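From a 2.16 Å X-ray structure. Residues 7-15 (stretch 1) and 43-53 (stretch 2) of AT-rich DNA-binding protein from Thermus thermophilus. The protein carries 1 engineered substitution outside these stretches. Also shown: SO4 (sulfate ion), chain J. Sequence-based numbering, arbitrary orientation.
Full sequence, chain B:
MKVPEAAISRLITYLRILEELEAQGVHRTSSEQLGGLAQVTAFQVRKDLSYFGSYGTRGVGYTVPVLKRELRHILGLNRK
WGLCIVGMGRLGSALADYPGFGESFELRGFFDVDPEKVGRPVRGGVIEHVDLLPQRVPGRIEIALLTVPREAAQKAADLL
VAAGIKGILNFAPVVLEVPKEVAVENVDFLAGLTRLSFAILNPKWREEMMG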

ATOM      1  N   ALA B   7      13.787   4.155   2.565  1.00 37.03           N
ATOM      2  CA  ALA B   7      14.557   4.863   1.548  1.00 34.19           C
ATOM      3  C   ALA B   7      14.087   4.567   0.143  1.00 31.12           C
ATOM      4  O   ALA B   7      13.892   5.492  -0.645  1.00 30.61           O
ATOM      5  CB  ALA B   7      16.060   4.539   1.679  1.00 38.97           C
ATOM      6  N   ILE B   8      13.899   3.289  -0.188  1.00 27.54           N
ATOM      7  CA  ILE B   8      13.448   2.961  -1.535  1.00 29.85           C
ATOM      8  C   ILE B   8      12.030   3.482  -1.789  1.00 34.38           C
ATOM      9  O   ILE B   8      11.700   3.891  -2.908  1.00 35.16           O
ATOM     10  CB  ILE B   8      13.524   1.449  -1.815  1.00 26.85           C
ATOM     11  CG1 ILE B   8      14.917   0.923  -1.454  1.00 32.76           C
ATOM     12  CG2 ILE B   8      13.288   1.196  -3.299  1.00 24.64           C
ATOM     13  CD1 ILE B   8      16.058   1.655  -2.186  1.00 29.31           C
ATOM     14  N   SER B   9      11.197   3.484  -0.753  1.00 33.16           N
ATOM     15  CA  SER B   9       9.828   4.006  -0.883  1.00 34.35           C
ATOM     16  C   SER B   9       9.915   5.501  -1.210  1.00 30.56           C
ATOM     17  O   SER B   9       9.155   6.014  -2.028  1.00 29.69           O
ATOM     18  CB  SER B   9       9.040   3.790   0.421  1.00 34.58           C
ATOM     19  OG  SER B   9       8.819   2.402   0.656  1.00 30.99           O
ATOM     20  N   ARG B  10      10.849   6.205  -0.577  1.00 34.80           N
ATOM     21  CA  ARG B  10      11.004   7.627  -0.878  1.00 35.87           C
ATOM     22  C   ARG B  10      11.393   7.839  -2.351  1.00 37.12           C
ATOM     23  O   ARG B  10      10.851   8.716  -3.027  1.00 38.59           O
ATOM     24  CB  ARG B  10      12.054   8.254   0.029  1.00 27.27           C
ATOM     25  CG  ARG B  10      11.577   8.444   1.463  1.00 31.65           C
ATOM     26  CD  ARG B  10      12.372   9.563   2.151  1.00 31.16           C
ATOM     27  NE  ARG B  10      13.796   9.257   2.275  1.00 32.65           N
ATOM     28  CZ  ARG B  10      14.290   8.350   3.113  1.00 42.05           C
ATOM     29  NH1 ARG B  10      13.472   7.655   3.904  1.00 37.14           N
ATOM     30  NH2 ARG B  10      15.601   8.152   3.174  1.00 38.09           N
ATOM     31  N   LEU B  11      12.316   7.025  -2.853  1.00 28.04           N
ATOM     32  CA  LEU B  11      12.725   7.160  -4.245  1.00 35.33           C
ATOM     33  C   LEU B  11      11.520   6.944  -5.164  1.00 32.93           C
ATOM     34  O   LEU B  11      11.330   7.675  -6.150  1.00 33.74           O
ATOM     35  CB  LEU B  11      13.836   6.160  -4.590  1.00 31.42           C
ATOM     36  CG  LEU B  11      15.173   6.341  -3.855  1.00 33.02           C
ATOM     37  CD1 LEU B  11      16.195   5.360  -4.425  1.00 32.60           C
ATOM     38  CD2 LEU B  11      15.674   7.768  -4.028  1.00 25.04           C
ATOM     39  N   ILE B  12      10.710   5.940  -4.833  1.00 30.91           N
ATOM     40  CA  ILE B  12       9.510   5.632  -5.601  1.00 28.85           C
ATOM     41  C   ILE B  12       8.571   6.841  -5.545  1.00 29.54           C
ATOM     42  O   ILE B  12       7.964   7.214  -6.548  1.00 34.40           O
ATOM     43  CB  ILE B  12       8.818   4.353  -5.048  1.00 33.89           C
ATOM     44  CG1 ILE B  12       9.747   3.146  -5.272  1.00 31.39           C
ATOM     45  CG2 ILE B  12       7.450   4.123  -5.750  1.00 28.94           C
ATOM     46  CD1 ILE B  12       9.386   1.875  -4.479  1.00 30.07           C
ATOM     47  N   THR B  13       8.476   7.476  -4.385  1.00 31.76           N
ATOM     48  CA  THR B  13       7.624   8.663  -4.270  1.00 34.35           C
ATOM     49  C   THR B  13       8.120   9.788  -5.187  1.00 36.29           C
ATOM     50  O   THR B  13       7.327  10.415  -5.904  1.00 37.26           O
ATOM     51  CB  THR B  13       7.610   9.194  -2.839  1.00 29.96           C
ATOM     52  OG1 THR B  13       7.042   8.210  -1.968  1.00 34.36           O
ATOM     53  CG2 THR B  13       6.804  10.475  -2.765  1.00 38.51           C
ATOM     54  N   TYR B  14       9.432  10.034  -5.162  1.00 29.67           N
ATOM     55  CA  TYR B  14      10.034  11.083  -5.977  1.00 29.80           C
ATOM     56  C   TYR B  14       9.750  10.825  -7.448  1.00 29.83           C
ATOM     57  O   TYR B  14       9.523  11.759  -8.231  1.00 32.60           O
ATOM     58  CB  TYR B  14      11.557  11.114  -5.768  1.00 28.24           C
ATOM     59  CG  TYR B  14      12.012  11.328  -4.337  1.00 28.18           C
ATOM     60  CD1 TYR B  14      13.232  10.811  -3.898  1.00 28.86           C
ATOM     61  CD2 TYR B  14      11.250  12.072  -3.438  1.00 28.88           C
ATOM     62  CE1 TYR B  14      13.692  11.023  -2.597  1.00 32.68           C
ATOM     63  CE2 TYR B  14      11.703  12.298  -2.123  1.00 33.86           C
ATOM     64  CZ  TYR B  14      12.928  11.762  -1.713  1.00 36.74           C
ATOM     65  OH  TYR B  14      13.386  11.928  -0.431  1.00 33.98           O
ATOM     66  N   LEU B  15       9.765   9.551  -7.826  1.00 28.93           N
ATOM     67  CA  LEU B  15       9.521   9.186  -9.208  1.00 31.22           C
ATOM     68  C   LEU B  15       8.078   9.493  -9.617  1.00 39.16           C
ATOM     69  O   LEU B  15       7.840   9.993 -10.728  1.00 40.54           O
ATOM     70  CB  LEU B  15       9.845   7.714  -9.433  1.00 26.30           C
ATOM     71  CG  LEU B  15       9.619   7.230 -10.863  1.00 35.41           C
ATOM     72  CD1 LEU B  15      10.493   8.037 -11.818  1.00 35.95           C
ATOM     73  CD2 LEU B  15       9.930   5.733 -10.972  1.00 37.14           C
ATOM     74  N   PHE B  43      16.378  18.763   2.743  1.00 41.51           N
ATOM     75  CA  PHE B  43      17.593  18.103   3.202  1.00 48.36           C
ATOM     76  C   PHE B  43      17.555  16.595   2.941  1.00 49.46           C
ATOM     77  O   PHE B  43      18.532  16.014   2.451  1.00 45.13           O
ATOM     78  CB  PHE B  43      17.772  18.347   4.703  1.00 47.03           C
ATOM     79  CG  PHE B  43      18.900  17.565   5.315  1.00 57.26           C
ATOM     80  CD1 PHE B  43      20.221  17.829   4.963  1.00 59.83           C
ATOM     81  CD2 PHE B  43      18.641  16.560   6.244  1.00 57.96           C
ATOM     82  CE1 PHE B  43      21.273  17.103   5.530  1.00 57.87           C
ATOM     83  CE2 PHE B  43      19.680  15.829   6.815  1.00 61.03           C
ATOM     84  CZ  PHE B  43      21.004  16.104   6.454  1.00 61.91           C
ATOM     85  N   GLN B  44      16.429  15.964   3.273  1.00 45.73           N
ATOM     86  CA  GLN B  44      16.291  14.528   3.079  1.00 42.77           C
ATOM     87  C   GLN B  44      16.381  14.222   1.603  1.00 38.58           C
ATOM     88  O   GLN B  44      17.037  13.266   1.212  1.00 38.75           O
ATOM     89  CB  GLN B  44      14.967  14.025   3.646  1.00 47.59           C
ATOM     90  CG  GLN B  44      14.867  12.504   3.768  1.00 49.07           C
ATOM     91  CD  GLN B  44      16.067  11.887   4.471  1.00 55.82           C
ATOM     92  OE1 GLN B  44      17.045  11.494   3.829  1.00 59.79           O
ATOM     93  NE2 GLN B  44      16.004  11.804   5.795  1.00 52.98           N
ATOM     94  N   VAL B  45      15.739  15.041   0.777  1.00 35.24           N
ATOM     95  CA  VAL B  45      15.794  14.819  -0.662  1.00 40.17           C
ATOM     96  C   VAL B  45      17.247  14.854  -1.183  1.00 41.08           C
ATOM     97  O   VAL B  45      17.661  13.960  -1.935  1.00 37.74           O
ATOM     98  CB  VAL B  45      14.931  15.856  -1.436  1.00 40.27           C
ATOM     99  CG1 VAL B  45      15.073  15.638  -2.937  1.00 29.81           C
ATOM    100  CG2 VAL B  45      13.453  15.705  -1.038  1.00 37.38           C
ATOM    101  N   ARG B  46      18.014  15.869  -0.777  1.00 35.38           N
ATOM    102  CA  ARG B  46      19.406  15.989  -1.202  1.00 41.26           C
ATOM    103  C   ARG B  46      20.240  14.821  -0.694  1.00 37.42           C
ATOM    104  O   ARG B  46      21.050  14.269  -1.432  1.00 35.53           O
ATOM    105  CB  ARG B  46      20.046  17.286  -0.697  1.00 41.47           C
ATOM    106  CG  ARG B  46      19.491  18.535  -1.309  1.00 52.13           C
ATOM    107  CD  ARG B  46      20.394  19.726  -1.047  1.00 51.42           C
ATOM    108  NE  ARG B  46      19.605  20.949  -1.014  1.00 51.68           N
ATOM    109  CZ  ARG B  46      19.058  21.429   0.092  1.00 57.85           C
ATOM    110  NH1 ARG B  46      19.231  20.793   1.244  1.00 62.77           N
ATOM    111  NH2 ARG B  46      18.325  22.533   0.043  1.00 68.46           N
ATOM    112  N   LYS B  47      20.059  14.460   0.571  1.00 35.58           N
ATOM    113  CA  LYS B  47      20.808  13.348   1.138  1.00 36.15           C
ATOM    114  C   LYS B  47      20.506  12.067   0.339  1.00 37.69           C
ATOM    115  O   LYS B  47      21.419  11.322  -0.025  1.00 40.65           O
ATOM    116  CB  LYS B  47      20.445  13.171   2.617  1.00 38.27           C
ATOM    117  CG  LYS B  47      21.041  11.920   3.258  1.00 50.43           C
ATOM    118  CD  LYS B  47      20.677  11.815   4.736  1.00 49.98           C
ATOM    119  CE  LYS B  47      21.263  10.554   5.371  1.00 55.32           C
ATOM    120  NZ  LYS B  47      21.132  10.545   6.862  1.00 54.15           N
ATOM    121  N   ASP B  48      19.234  11.828   0.036  1.00 33.20           N
ATOM    122  CA  ASP B  48      18.849  10.635  -0.719  1.00 30.15           C
ATOM    123  C   ASP B  48      19.414  10.602  -2.136  1.00 32.35           C
ATOM    124  O   ASP B  48      20.015   9.600  -2.560  1.00 30.99           O
ATOM    125  CB  ASP B  48      17.328  10.510  -0.833  1.00 28.41           C
ATOM    126  CG  ASP B  48      16.667  10.052   0.449  1.00 31.96           C
ATOM    127  OD1 ASP B  48      17.375   9.589   1.375  1.00 35.78           O
ATOM    128  OD2 ASP B  48      15.415  10.150   0.517  1.00 36.20           O
ATOM    129  N   LEU B  49      19.212  11.686  -2.873  1.00 29.45           N
ATOM    130  CA  LEU B  49      19.678  11.734  -4.256  1.00 35.22           C
ATOM    131  C   LEU B  49      21.202  11.819  -4.389  1.00 36.15           C
ATOM    132  O   LEU B  49      21.762  11.430  -5.414  1.00 36.99           O
ATOM    133  CB  LEU B  49      18.979  12.875  -4.998  1.00 32.62           C
ATOM    134  CG  LEU B  49      17.450  12.710  -4.998  1.00 34.57           C
ATOM    135  CD1 LEU B  49      16.809  13.830  -5.791  1.00 35.31           C
ATOM    136  CD2 LEU B  49      17.065  11.352  -5.595  1.00 34.15           C
ATOM    137  N   SER B  50      21.866  12.313  -3.348  1.00 34.72           N
ATOM    138  CA  SER B  50      23.317  12.388  -3.344  1.00 38.61           C
ATOM    139  C   SER B  50      23.807  10.944  -3.174  1.00 43.13           C
ATOM    140  O   SER B  50      24.599  10.448  -3.982  1.00 40.51           O
ATOM    141  CB  SER B  50      23.817  13.232  -2.168  1.00 43.57           C
ATOM    142  OG  SER B  50      23.557  14.608  -2.397  1.00 44.00           O
ATOM    143  N   TYR B  51      23.309  10.273  -2.138  1.00 31.90           N
ATOM    144  CA  TYR B  51      23.709   8.894  -1.892  1.00 33.89           C
ATOM    145  C   TYR B  51      23.592   8.036  -3.144  1.00 31.51           C
ATOM    146  O   TYR B  51      24.495   7.278  -3.454  1.00 32.22           O
ATOM    147  CB  TYR B  51      22.868   8.254  -0.792  1.00 31.97           C
ATOM    148  CG  TYR B  51      23.238   6.804  -0.518  1.00 38.59           C
ATOM    149  CD1 TYR B  51      24.300   6.489   0.325  1.00 31.62           C
ATOM    150  CD2 TYR B  51      22.525   5.752  -1.098  1.00 34.98           C
ATOM    151  CE1 TYR B  51      24.651   5.169   0.599  1.00 33.97           C
ATOM    152  CE2 TYR B  51      22.872   4.411  -0.831  1.00 36.32           C
ATOM    153  CZ  TYR B  51      23.939   4.136   0.023  1.00 32.25           C
ATOM    154  OH  TYR B  51      24.314   2.843   0.299  1.00 33.99           O
ATOM    155  N   PHE B  52      22.486   8.164  -3.869  1.00 35.30           N
ATOM    156  CA  PHE B  52      22.302   7.367  -5.075  1.00 33.77           C
ATOM    157  C   PHE B  52      22.881   7.966  -6.353  1.00 32.28           C
ATOM    158  O   PHE B  52      22.591   7.494  -7.445  1.00 34.39           O
ATOM    159  CB  PHE B  52      20.816   7.010  -5.262  1.00 34.10           C
ATOM    160  CG  PHE B  52      20.288   6.039  -4.236  1.00 36.20           C
ATOM    161  CD1 PHE B  52      19.665   6.495  -3.081  1.00 37.99           C
ATOM    162  CD2 PHE B  52      20.474   4.669  -4.398  1.00 39.43           C
ATOM    163  CE1 PHE B  52      19.244   5.598  -2.095  1.00 36.42           C
ATOM    164  CE2 PHE B  52      20.054   3.771  -3.417  1.00 34.20           C
ATOM    165  CZ  PHE B  52      19.443   4.239  -2.265  1.00 34.60           C
ATOM    166  N   GLY B  53      23.696   9.008  -6.237  1.00 39.20           N
ATOM    167  CA  GLY B  53      24.386   9.622  -7.353  1.00 39.66           C
ATOM    168  C   GLY B  53      23.617  10.549  -8.307  1.00 48.28           C
ATOM    169  O   GLY B  53      24.151  10.894  -9.350  1.00 46.99           O
TER
HETATM  170  S   SO4 J 402      19.077  21.908  -4.739  1.00 59.23           S
HETATM  171  O1  SO4 J 402      19.401  20.791  -3.830  1.00 59.30           O
HETATM  172  O2  SO4 J 402      20.167  22.057  -5.713  1.00 60.98           O
HETATM  173  O3  SO4 J 402      17.824  21.640  -5.481  1.00 57.56           O
HETATM  174  O4  SO4 J 402      18.917  23.137  -3.941  1.00 62.49           O

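Two helices that cross at a steep angle meet through a buried carboxylate, Asp-48, flanked by a patch of apolar side chains. The helix axes make an angle of 102° and come no closer than 10.9 Å, so side chains rather than backbones bridge the gap. The contact buries 417 Å², both sides summed.

The CA-to-CB bond of Asp-48 points toward the first helix, and its carboxylate receives three hydrogen bonds from it. Arg-10 approaches with one edge of its guanidinium. Its NE donates to Asp-48 OD2 at 2.6 Å, and its NH2 donates to Asp-48 OD1 at 2.9 Å. Both bonds are close to linear, at 162° and 175°. This paired arrangement is a salt bridge in which both carboxylate oxygens are used. Tyr-14 adds a third bond, with OH donating to Asp-48 OD2 at 2.9 Å. Arg-10 and Tyr-14 lie one helical turn apart, which lets both reach the same carboxylate. The side chain of Gln-44 lies over one face of the Arg-10 guanidinium, one turn before Asp-48.

Tyr-14 also takes part in the apolar packing. Its CE2 is 4.0 Å from Val-45 CG2, and its CD1 is 4.2 Å from Leu-49 CD2. Leu-11 continues this patch. Its CA-to-CB bond points sideways, but the end of the side chain comes nearer to the second stretch. Leu-11 CD2 lies 4.2 Å from Leu-49 CD2. Leu-11 CD1 sits over the face of the Phe-52 ring, 3.9 Å from the centroid and 12° off the normal, a CH-pi contact. Phe-52 is the first residue past the helix to leave helical phi/psi. Its CA-to-CB bond points toward the first helix. Ile-8 CD1 reaches Phe-52 CZ at 4.3 Å.

The CA-to-CB bond of Arg-46 points away from the first stretch. Its NE donates a hydrogen bond to sulfate O1 at 2.8 Å.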